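Local coordinates for protein Bd3459 (Bdellovibrio bacteriovorus, PDB 5CEC) that probably cleaves peptidoglycan peptides as a penicillin-binding-protein-like D-Ala-D-Ala peptidase of the S13 family used in predation, and is bound by the ankyrin-repeat immunity protein Bd3460, at residues Gly376-Ala381 / Ser407-Gln412; Lys312-Leu317 / Asp330-Ala335; Leu235-Ala238 / Thr242-Lys245; Pro162-Val167 / Ala171-Ala176. The protein carries 1 engineered substitution. All coordinates share one frame; numbering follows the deposited sequence.

Overall arrangement
Along the chain the order is contact 4, contact 3, contact 2, contact 1. Contact 4 opens helix 167-182, which packs on the mixed sheet. Contact 3 joins strand 231-236 of that sheet to helix 240-250. Contacts 2 and 1 both involve the antiparallel sheet built around strands 354-361, 364-373 and 376-385. Their centres are about 14 Å apart, and L314 packs against Y379 and F380. Contacts 2 and 3, with centres about 17 Å apart, meet through K245 and M332. Contact 4 is remote, about 45 Å from contact 1 between centres. The series thus runs from a probable family-specific insertion into the transpeptidase-like core, where Bd3460 binds the helix of contact 1.

Contact 1: residues Gly376-Ala381 / Ser407-Gln412; sequences GEIYFA and SQLINQ
The apolar contact centres on L409, whose CD2 methyl touches two side chains of strand 376-385. CD2 lies 3.9 Å from F380 CB, so it meets the root of the phenylalanine and not its ring. The same methyl is 4.3 Å from I378 CG2, a looser van der Waals approach. L409 holds CG anti to its own backbone N (chi1 177°), which carries the leucine fork off the helix toward the strand. F380 takes a different course. Its CG sits between backbone N and carbonyl carbon (chi1 74°), and the side chain packs on L367 and V371 of the next strand and on T354 and A356 of the one beyond. I378 and F380 share one face of the strand. Y379 lies on the other face, against helix 307-322. The sheet is therefore sandwiched between helices, as in the penicillin-binding protein and beta-lactamase fold.

Within the helix, N411 N bonds to S407 O at 2.9 Å. The strand pairs through its backbone with strands 364-373 and 40-48. Q408 NE2 and N411 ND2 reach out to A207 O and R173 O of the Bd3460 chain, respectively.

No hydrogen bond crosses between the two segments. The chemistry implies a two-sided helix end: apolar groups hold it on the sheet, while amide side chains serve recognition by the immunity protein.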
loop_
_atom_site.group_PDB
_atom_site.type_symbol
_atom_site.label_atom_id
_atom_site.label_comp_id
_atom_site.label_asym_id
_atom_site.label_seq_id
_atom_site.Cartn_x
_atom_site.Cartn_y
_atom_site.Cartn_z
ATOM N N GLY A 376 14.878 -12.096 18.613
ATOM C CA GLY A 376 14.325 -10.771 18.883
ATOM C C GLY A 376 14.027 -9.968 17.622
ATOM O O GLY A 376 14.053 -10.481 16.487
ATOM N N GLU A 377 13.714 -8.699 17.859
ATOM C CA GLU A 377 13.230 -7.794 16.846
ATOM C C GLU A 377 14.430 -7.223 16.120
ATOM O O GLU A 377 15.360 -6.728 16.749
ATOM C CB GLU A 377 12.448 -6.662 17.496
ATOM C CG GLU A 377 11.944 -5.596 16.541
ATOM C CD GLU A 377 11.337 -4.364 17.214
ATOM O OE1 GLU A 377 11.440 -4.182 18.439
ATOM O OE2 GLU A 377 10.768 -3.544 16.493
ATOM N N ILE A 378 14.425 -7.302 14.797
ATOM C CA ILE A 378 15.527 -6.799 13.980
ATOM C C ILE A 378 14.977 -5.822 12.948
ATOM O O ILE A 378 14.056 -6.157 12.187
ATOM C CB ILE A 378 16.279 -7.923 13.274
ATOM C CG1 ILE A 378 16.724 -9.009 14.249
ATOM C CG2 ILE A 378 17.476 -7.374 12.494
ATOM C CD1 ILE A 378 17.270 -10.211 13.572
ATOM N N TYR A 379 15.546 -4.612 12.878
ATOM C CA TYR A 379 15.197 -3.663 11.811
ATOM C C TYR A 379 15.954 -3.990 10.533
ATOM O O TYR A 379 17.107 -4.439 10.572
ATOM C CB TYR A 379 15.581 -2.221 12.212
ATOM C CG TYR A 379 14.994 -1.768 13.525
ATOM C CD1 TYR A 379 13.620 -1.806 13.739
ATOM C CD2 TYR A 379 15.799 -1.303 14.568
ATOM C CE1 TYR A 379 13.067 -1.405 14.932
ATOM C CE2 TYR A 379 15.250 -0.891 15.762
ATOM C CZ TYR A 379 13.889 -0.961 15.959
ATOM O OH TYR A 379 13.343 -0.576 17.163
ATOM N N PHE A 380 15.313 -3.783 9.389
ATOM C CA PHE A 380 15.980 -4.004 8.119
ATOM C C PHE A 380 15.522 -3.002 7.082
ATOM O O PHE A 380 14.441 -2.426 7.193
ATOM C CB PHE A 380 15.685 -5.439 7.609
ATOM C CG PHE A 380 14.288 -5.621 7.088
ATOM C CD1 PHE A 380 13.996 -5.328 5.771
ATOM C CD2 PHE A 380 13.245 -6.001 7.935
ATOM C CE1 PHE A 380 12.699 -5.438 5.301
ATOM C CE2 PHE A 380 11.962 -6.087 7.470
ATOM C CZ PHE A 380 11.696 -5.814 6.159
ATOM N N ALA A 381 16.349 -2.844 6.063
ATOM C CA ALA A 381 15.968 -2.124 4.846
ATOM C C ALA A 381 16.681 -2.729 3.664
ATOM O O ALA A 381 17.877 -3.057 3.747
ATOM C CB ALA A 381 16.221 -0.644 4.938
ATOM N N SER A 407 13.938 -13.216 4.209
ATOM C CA SER A 407 13.750 -14.562 4.751
ATOM C C SER A 407 15.082 -15.126 5.247
ATOM O O SER A 407 15.156 -15.766 6.309
ATOM C CB SER A 407 13.136 -15.475 3.701
ATOM O OG SER A 407 11.866 -15.006 3.333
ATOM N N GLN A 408 16.152 -14.870 4.497
ATOM C CA GLN A 408 17.500 -15.318 4.890
ATOM C C GLN A 408 17.886 -14.679 6.220
ATOM O O GLN A 408 18.441 -15.365 7.099
ATOM C CB GLN A 408 18.519 -14.970 3.798
ATOM C CG GLN A 408 19.926 -15.506 4.033
ATOM C CD GLN A 408 19.974 -17.031 4.106
ATOM O OE1 GLN A 408 19.321 -17.735 3.342
ATOM N NE2 GLN A 408 20.745 -17.541 5.038
ATOM N N LEU A 409 17.617 -13.376 6.363
ATOM C CA LEU A 409 17.893 -12.686 7.622
ATOM C C LEU A 409 17.170 -13.329 8.809
ATOM O O LEU A 409 17.743 -13.523 9.900
ATOM C CB LEU A 409 17.562 -11.185 7.499
ATOM C CG LEU A 409 17.729 -10.343 8.763
ATOM C CD1 LEU A 409 19.187 -10.298 9.224
ATOM C CD2 LEU A 409 17.218 -8.936 8.518
ATOM N N ILE A 410 15.920 -13.694 8.588
ATOM C CA ILE A 410 15.154 -14.392 9.617
ATOM C C ILE A 410 15.759 -15.776 9.944
ATOM O O ILE A 410 15.904 -16.118 11.125
ATOM C CB ILE A 410 13.656 -14.520 9.183
ATOM C CG1 ILE A 410 12.987 -13.151 9.219
ATOM C CG2 ILE A 410 12.917 -15.481 10.116
ATOM C CD1 ILE A 410 11.657 -13.115 8.509
ATOM N N ASN A 411 16.125 -16.532 8.905
ATOM C CA ASN A 411 16.747 -17.857 9.039
ATOM C C ASN A 411 17.967 -17.772 9.940
ATOM O O ASN A 411 18.185 -18.632 10.810
ATOM C CB ASN A 411 17.269 -18.417 7.671
ATOM C CG ASN A 411 16.180 -18.890 6.721
ATOM O OD1 ASN A 411 15.017 -19.094 7.097
ATOM N ND2 ASN A 411 16.581 -19.084 5.428
ATOM N N GLN A 412 18.774 -16.731 9.721
ATOM C CA GLN A 412 20.037 -16.552 10.434
ATOM C C GLN A 412 19.876 -16.048 11.855
ATOM O O GLN A 412 20.856 -16.004 12.614
ATOM C CB GLN A 412 20.952 -15.633 9.641
ATOM C CG GLN A 412 21.406 -16.310 8.371
ATOM C CD GLN A 412 22.166 -15.395 7.446
ATOM O OE1 GLN A 412 22.063 -14.174 7.532
ATOM N NE2 GLN A 412 22.935 -15.980 6.555
#

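Contact 2: residues Lys312-Leu317 / Asp330-Ala335; sequences KVLYSL and DVMAVA
L317 overlaps M332 and V331 with a single methyl, CD2. That methyl is 4.2 Å from M332 SD and 4.3 Å from V331 CG2. It therefore touches the sulfur of one residue and a branch tip of its neighbour. With chi1 at 178° the leucine stretches away from the backbone of helix 307-322, which lets CD2 arrive at the loop.

M332 also reaches L314, one helical turn earlier. Its chain is extended as far as the sulfur (chi2 168°), then bends at the last torsion (chi3 66°). The bend brings CE to 4.4 Å from L314 CD2. The CB of L314 does not itself aim at the loop, but the end of the side chain comes nearer to it. All these are loose van der Waals contacts between buried groups, and no hydrogen bond joins the segments.

The loop leads into a short, weakly bonded strand at about 333-334. This is the edge strand, within the chain, of the antiparallel sheet in the transpeptidase-like domain, and it pairs with strand 354-361. M332 also packs on T355 and K357 of that strand. K357 begins a KTG sequence, consistent with the conserved motif beside the active site in penicillin-binding proteins. The methionine thus lies between helix 307-322 and a strand that probably borders the catalytic cleft.

The backbone of the loop is held from helix 240-250. N248 ND2 bonds to V331 O, and the V331 side chain rests on K241 and L244 of the same helix.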
loop_
_atom_site.group_PDB
_atom_site.type_symbol
_atom_site.label_atom_id
_atom_site.label_comp_id
_atom_site.label_asym_id
_atom_site.label_seq_id
_atom_site.Cartn_x
_atom_site.Cartn_y
_atom_site.Cartn_z
ATOM N N LYS A 312 17.787 4.093 11.088
ATOM C CA LYS A 312 17.631 5.120 12.124
ATOM C C LYS A 312 16.194 5.593 12.274
ATOM O O LYS A 312 15.674 5.772 13.369
ATOM C CB LYS A 312 18.532 6.315 11.888
ATOM C CG LYS A 312 20.028 6.016 11.980
ATOM C CD LYS A 312 20.859 7.236 11.613
ATOM C CE LYS A 312 20.825 8.304 12.694
ATOM N NZ LYS A 312 21.600 7.952 13.926
ATOM N N VAL A 313 15.519 5.709 11.134
ATOM C CA VAL A 313 14.106 6.065 11.137
ATOM C C VAL A 313 13.283 5.002 11.849
ATOM O O VAL A 313 12.407 5.344 12.669
ATOM C CB VAL A 313 13.614 6.308 9.687
ATOM C CG1 VAL A 313 12.092 6.311 9.588
ATOM C CG2 VAL A 313 14.185 7.621 9.171
ATOM N N LEU A 314 13.545 3.733 11.551
ATOM C CA LEU A 314 12.822 2.645 12.237
ATOM C C LEU A 314 13.059 2.672 13.756
ATOM O O LEU A 314 12.112 2.544 14.550
ATOM C CB LEU A 314 13.188 1.290 11.662
ATOM C CG LEU A 314 12.604 1.077 10.234
ATOM C CD1 LEU A 314 13.395 -0.009 9.519
ATOM C CD2 LEU A 314 11.110 0.771 10.251
ATOM N N TYR A 315 14.320 2.828 14.159
ATOM C CA TYR A 315 14.666 2.895 15.584
ATOM C C TYR A 315 13.907 4.011 16.276
ATOM O O TYR A 315 13.289 3.818 17.348
ATOM C CB TYR A 315 16.155 3.125 15.751
ATOM C CG TYR A 315 16.544 3.280 17.178
ATOM C CD1 TYR A 315 16.471 4.514 17.814
ATOM C CD2 TYR A 315 16.950 2.181 17.910
ATOM C CE1 TYR A 315 16.821 4.649 19.133
ATOM C CE2 TYR A 315 17.284 2.292 19.238
ATOM C CZ TYR A 315 17.227 3.537 19.874
ATOM O OH TYR A 315 17.542 3.699 21.167
ATOM N N SER A 316 13.911 5.186 15.655
ATOM C CA SER A 316 13.259 6.369 16.214
ATOM C C SER A 316 11.743 6.259 16.240
ATOM O O SER A 316 11.104 6.700 17.201
ATOM C CB SER A 316 13.715 7.638 15.484
ATOM O OG SER A 316 15.089 7.883 15.689
ATOM N N LEU A 317 11.143 5.694 15.180
ATOM C CA LEU A 317 9.718 5.496 15.141
ATOM C C LEU A 317 9.288 4.529 16.228
ATOM O O LEU A 317 8.281 4.763 16.927
ATOM C CB LEU A 317 9.314 4.999 13.747
ATOM C CG LEU A 317 7.824 4.694 13.558
ATOM C CD1 LEU A 317 6.930 5.893 13.872
ATOM C CD2 LEU A 317 7.588 4.246 12.131
ATOM N N ASP A 330 1.157 -0.986 14.867
ATOM C CA ASP A 330 0.086 -0.015 14.996
ATOM C C ASP A 330 0.044 1.035 13.907
ATOM O O ASP A 330 -0.930 1.730 13.764
ATOM C CB ASP A 330 0.082 0.599 16.392
ATOM C CG ASP A 330 -0.185 -0.438 17.459
ATOM O OD1 ASP A 330 -1.223 -1.110 17.373
ATOM O OD2 ASP A 330 0.636 -0.593 18.370
ATOM N N VAL A 331 1.124 1.145 13.136
ATOM C CA VAL A 331 1.180 2.113 12.049
ATOM C C VAL A 331 1.686 1.572 10.706
ATOM O O VAL A 331 1.614 2.286 9.717
ATOM C CB VAL A 331 2.003 3.368 12.422
ATOM C CG1 VAL A 331 1.410 4.058 13.652
ATOM C CG2 VAL A 331 3.472 3.041 12.620
ATOM N N MET A 332 2.165 0.340 10.679
ATOM C CA MET A 332 2.728 -0.292 9.477
ATOM C C MET A 332 2.170 -1.689 9.327
ATOM O O MET A 332 1.658 -2.279 10.291
ATOM C CB MET A 332 4.254 -0.416 9.538
ATOM C CG MET A 332 4.965 0.894 9.335
ATOM S SD MET A 332 6.716 0.837 9.752
ATOM C CE MET A 332 7.255 -0.287 8.479
ATOM N N ALA A 333 2.157 -2.172 8.081
ATOM C CA ALA A 333 1.465 -3.408 7.728
ATOM C C ALA A 333 2.239 -4.634 8.195
ATOM O O ALA A 333 3.470 -4.652 8.182
ATOM C CB ALA A 333 1.288 -3.469 6.233
ATOM N N VAL A 334 1.504 -5.678 8.541
ATOM C CA VAL A 334 2.044 -6.949 9.008
ATOM C C VAL A 334 1.854 -8.003 7.915
ATOM O O VAL A 334 0.725 -8.263 7.434
ATOM C CB VAL A 334 1.388 -7.403 10.321
ATOM C CG1 VAL A 334 1.981 -8.719 10.780
ATOM C CG2 VAL A 334 1.583 -6.335 11.386
ATOM N N ALA A 335 2.980 -8.578 7.504
ATOM C CA ALA A 335 2.986 -9.566 6.430
ATOM C C ALA A 335 1.993 -10.697 6.709
ATOM O O ALA A 335 1.994 -11.287 7.817
ATOM C CB ALA A 335 4.356 -10.167 6.280
#

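Contact 3: residues Leu235-Ala238 / Thr242-Lys245; sequences LMSA and TILK
S237 OG is held by two bonds and also touches the helix across the contact. It donates to A238 O at 2.7 Å and receives the backbone N of F90. OG meets the carbonyl oxygen of A238 at a C=O...OG angle of 137°, tilted 30° from the carbonyl plane. S237 places OG between its backbone N and carbonyl carbon (chi1 72°), which lets it turn forward onto the next residue's oxygen.

The CD1 methyl of I243 comes up against this polar pair. It lies 3.7 Å from A238 O and 3.9 Å from S237 OG. The isoleucine thus puts an apolar tip over a hydroxyl and a carbonyl that are already bonded to each other. Its other neighbours include F90 and I255.

The segments join strand 231-236 of the mixed sheet to helix 240-250 by a short turn. In S13 enzymes extra domains are inserted into the transpeptidase domain, and this turn probably marks the return from such an insertion. Helix 240-250 belongs to the probable transpeptidase-like core.

Beside the polar pair, A238 and T242 meet through carbon. A238 CB is 3.8 Å from T242 CG2 and 3.9 Å from T242 CB. The methyl CG2, not the hydroxyl, makes the nearest approach.

One turn on, K245 of the same helix forms a salt bridge with D338 and bonds to M332 O of the loop at contact 2.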
loop_
_atom_site.group_PDB
_atom_site.type_symbol
_atom_site.label_atom_id
_atom_site.label_comp_id
_atom_site.label_asym_id
_atom_site.label_seq_id
_atom_site.Cartn_x
_atom_site.Cartn_y
_atom_site.Cartn_z
ATOM N N LEU A 235 -16.141 17.184 14.771
ATOM C CA LEU A 235 -16.078 15.878 14.136
ATOM C C LEU A 235 -14.610 15.467 14.152
ATOM O O LEU A 235 -13.818 15.890 13.306
ATOM C CB LEU A 235 -16.576 15.963 12.687
ATOM C CG LEU A 235 -16.635 14.626 11.932
ATOM C CD1 LEU A 235 -17.919 13.885 12.275
ATOM C CD2 LEU A 235 -16.502 14.860 10.428
ATOM N N MET A 236 -14.229 14.636 15.105
ATOM C CA MET A 236 -12.837 14.228 15.219
ATOM C C MET A 236 -12.537 13.071 14.285
ATOM O O MET A 236 -13.320 12.133 14.162
ATOM C CB MET A 236 -12.493 13.815 16.627
ATOM C CG MET A 236 -12.691 14.912 17.636
ATOM S SD MET A 236 -11.742 14.651 19.132
ATOM C CE MET A 236 -12.637 13.269 19.825
ATOM N N SER A 237 -11.388 13.134 13.620
ATOM C CA SER A 237 -10.900 11.973 12.895
ATOM C C SER A 237 -10.606 10.826 13.834
ATOM O O SER A 237 -10.483 11.013 15.056
ATOM C CB SER A 237 -9.627 12.294 12.112
ATOM O OG SER A 237 -8.512 12.448 12.973
ATOM N N ALA A 238 -10.442 9.639 13.269
ATOM C CA ALA A 238 -9.728 8.535 13.917
ATOM C C ALA A 238 -8.349 9.050 14.361
ATOM O O ALA A 238 -7.809 10.013 13.784
ATOM C CB ALA A 238 -9.595 7.338 12.951
ATOM N N THR A 242 -4.231 5.364 13.330
ATOM C CA THR A 242 -5.160 4.706 12.409
ATOM C C THR A 242 -4.994 5.235 10.971
ATOM O O THR A 242 -5.019 4.477 9.989
ATOM C CB THR A 242 -6.597 4.869 12.892
ATOM O OG1 THR A 242 -6.681 4.359 14.220
ATOM C CG2 THR A 242 -7.606 4.208 11.966
ATOM N N ILE A 243 -4.910 6.542 10.859
ATOM C CA ILE A 243 -4.683 7.189 9.556
ATOM C C ILE A 243 -3.377 6.678 8.936
ATOM O O ILE A 243 -3.303 6.349 7.739
ATOM C CB ILE A 243 -4.684 8.729 9.695
ATOM C CG1 ILE A 243 -6.082 9.196 10.131
ATOM C CG2 ILE A 243 -4.218 9.400 8.375
ATOM C CD1 ILE A 243 -6.103 10.649 10.547
ATOM N N LEU A 244 -2.341 6.616 9.767
ATOM C CA LEU A 244 -1.037 6.097 9.335
ATOM C C LEU A 244 -1.100 4.623 8.935
ATOM O O LEU A 244 -0.557 4.223 7.906
ATOM C CB LEU A 244 0.027 6.308 10.419
ATOM C CG LEU A 244 0.351 7.770 10.703
ATOM C CD1 LEU A 244 1.131 7.879 11.990
ATOM C CD2 LEU A 244 1.114 8.450 9.589
ATOM N N LYS A 245 -1.814 3.826 9.737
ATOM C CA LYS A 245 -2.007 2.410 9.403
ATOM C C LYS A 245 -2.664 2.268 8.024
ATOM O O LYS A 245 -2.207 1.465 7.195
ATOM C CB LYS A 245 -2.864 1.713 10.460
ATOM C CG LYS A 245 -3.047 0.223 10.269
ATOM C CD LYS A 245 -1.872 -0.592 10.722
ATOM C CE LYS A 245 -2.062 -2.060 10.353
ATOM N NZ LYS A 245 -0.995 -2.954 10.877
#

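Contact 4: residues Pro162-Val167 / Ala171-Ala176; sequences PKYDTV and ASIVRA
Y164 and I173 both place CG or CG1 beside the backbone N (chi1 -57° and -60°), and these torsions bring their side chains across one another at about a right angle. The phenol oxygen makes the nearest approach. Y164 OH is 3.7 Å from I173 CG2, the branch that stands anti to the backbone N of I173. The other branch reaches the ring obliquely, with CG1 at 4.3 Å from Y164 CE1. The Y164 side chain also packs on Q169 and Q170 in the first turn of the helix.

This is the N-terminal end of helix 167-182, entered from an irregular loop. T166 is the N-cap residue, and its OG1 accepts the backbone N of Q169. The backbone bond from A171 N to V167 O, at 2.8 Å, belongs to the first helical turn. Its N-H...O angle is 165°, so it is nearly straight. A171 CB lies 3.4 Å from the same oxygen.

V167 and A171 both rest on F218 of strand 212-218, so this end of the helix packs on the mixed sheet. I173 lies on the solvent side. On the loop, K163 makes a cation-pi contact with W261.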
loop_
_atom_site.group_PDB
_atom_site.type_symbol
_atom_site.label_atom_id
_atom_site.label_comp_id
_atom_site.label_asym_id
_atom_site.label_seq_id
_atom_site.Cartn_x
_atom_site.Cartn_y
_atom_site.Cartn_z
ATOM N N PRO A 162 -2.794 15.969 -5.978
ATOM C CA PRO A 162 -2.924 17.340 -6.416
ATOM C C PRO A 162 -2.262 18.286 -5.436
ATOM O O PRO A 162 -2.459 18.182 -4.229
ATOM C CB PRO A 162 -4.427 17.552 -6.499
ATOM C CG PRO A 162 -4.990 16.204 -6.678
ATOM C CD PRO A 162 -4.097 15.286 -5.921
ATOM N N LYS A 163 -1.439 19.176 -5.960
ATOM C CA LYS A 163 -0.740 20.173 -5.174
ATOM C C LYS A 163 -1.291 21.540 -5.613
ATOM O O LYS A 163 -1.024 22.002 -6.722
ATOM C CB LYS A 163 0.768 20.047 -5.393
ATOM C CG LYS A 163 1.594 20.965 -4.504
ATOM C CD LYS A 163 3.064 20.555 -4.481
ATOM C CE LYS A 163 3.923 21.523 -3.677
ATOM N NZ LYS A 163 3.304 21.901 -2.366
ATOM N N TYR A 164 -2.083 22.163 -4.746
ATOM C CA TYR A 164 -2.749 23.427 -5.066
ATOM C C TYR A 164 -1.821 24.589 -4.737
ATOM O O TYR A 164 -1.460 24.828 -3.579
ATOM C CB TYR A 164 -4.046 23.559 -4.290
ATOM C CG TYR A 164 -4.996 22.399 -4.547
ATOM C CD1 TYR A 164 -5.525 22.156 -5.811
ATOM C CD2 TYR A 164 -5.359 21.545 -3.526
ATOM C CE1 TYR A 164 -6.381 21.082 -6.049
ATOM C CE2 TYR A 164 -6.205 20.476 -3.747
ATOM C CZ TYR A 164 -6.727 20.244 -5.001
ATOM O OH TYR A 164 -7.592 19.190 -5.225
ATOM N N ASP A 165 -1.482 25.335 -5.762
ATOM C CA ASP A 165 -0.512 26.414 -5.621
ATOM C C ASP A 165 -1.174 27.735 -5.205
ATOM O O ASP A 165 -0.481 28.668 -4.816
ATOM C CB ASP A 165 0.312 26.562 -6.904
ATOM C CG ASP A 165 0.926 25.226 -7.384
ATOM O OD1 ASP A 165 1.798 24.637 -6.708
ATOM O OD2 ASP A 165 0.538 24.754 -8.465
ATOM N N THR A 166 -2.509 27.794 -5.234
ATOM C CA THR A 166 -3.247 28.924 -4.682
ATOM C C THR A 166 -4.408 28.368 -3.858
ATOM O O THR A 166 -4.915 27.275 -4.120
ATOM C CB THR A 166 -3.815 29.882 -5.749
ATOM O OG1 THR A 166 -4.827 29.221 -6.519
ATOM C CG2 THR A 166 -2.728 30.398 -6.696
ATOM N N VAL A 167 -4.818 29.129 -2.866
ATOM C CA VAL A 167 -5.966 28.747 -2.056
ATOM C C VAL A 167 -7.221 28.759 -2.947
ATOM O O VAL A 167 -8.101 27.925 -2.785
ATOM C CB VAL A 167 -6.090 29.636 -0.796
ATOM C CG1 VAL A 167 -7.491 29.610 -0.228
ATOM C CG2 VAL A 167 -5.118 29.154 0.272
ATOM N N ALA A 171 -9.942 25.829 -3.234
ATOM C CA ALA A 171 -11.337 26.103 -2.853
ATOM C C ALA A 171 -12.312 25.844 -3.990
ATOM O O ALA A 171 -13.402 25.329 -3.744
ATOM C CB ALA A 171 -11.498 27.543 -2.359
ATOM N N SER A 172 -11.909 26.150 -5.224
ATOM C CA SER A 172 -12.767 25.905 -6.393
ATOM C C SER A 172 -13.076 24.421 -6.490
ATOM O O SER A 172 -14.218 24.006 -6.710
ATOM C CB SER A 172 -12.057 26.371 -7.685
ATOM O OG SER A 172 -12.781 26.002 -8.851
ATOM N N ILE A 173 -12.042 23.622 -6.284
ATOM C CA ILE A 173 -12.173 22.170 -6.408
ATOM C C ILE A 173 -12.941 21.582 -5.216
ATOM O O ILE A 173 -13.790 20.726 -5.411
ATOM C CB ILE A 173 -10.801 21.508 -6.591
ATOM C CG1 ILE A 173 -10.150 22.067 -7.858
ATOM C CG2 ILE A 173 -10.935 19.986 -6.668
ATOM C CD1 ILE A 173 -10.791 21.656 -9.159
ATOM N N VAL A 174 -12.705 22.074 -4.000
ATOM C CA VAL A 174 -13.479 21.610 -2.832
ATOM C C VAL A 174 -14.948 21.957 -3.019
ATOM O O VAL A 174 -15.806 21.121 -2.750
ATOM C CB VAL A 174 -12.914 22.180 -1.525
ATOM C CG1 VAL A 174 -13.805 21.844 -0.352
ATOM C CG2 VAL A 174 -11.523 21.598 -1.291
ATOM N N ARG A 175 -15.235 23.166 -3.498
ATOM C CA ARG A 175 -16.611 23.563 -3.742
ATOM C C ARG A 175 -17.276 22.629 -4.744
ATOM O O ARG A 175 -18.409 22.205 -4.524
ATOM C CB ARG A 175 -16.723 25.019 -4.191
ATOM C CG ARG A 175 -18.140 25.459 -4.538
ATOM C CD ARG A 175 -18.200 26.952 -4.786
ATOM N NE ARG A 175 -19.529 27.377 -5.219
ATOM C CZ ARG A 175 -20.001 27.350 -6.461
ATOM N NH1 ARG A 175 -19.259 26.935 -7.485
ATOM N NH2 ARG A 175 -21.242 27.765 -6.685
ATOM N N ALA A 176 -16.562 22.322 -5.822
ATOM C CA ALA A 176 -17.074 21.414 -6.810
ATOM C C ALA A 176 -17.332 20.017 -6.267
ATOM O O ALA A 176 -18.333 19.414 -6.609
ATOM C CB ALA A 176 -16.165 21.349 -8.024
#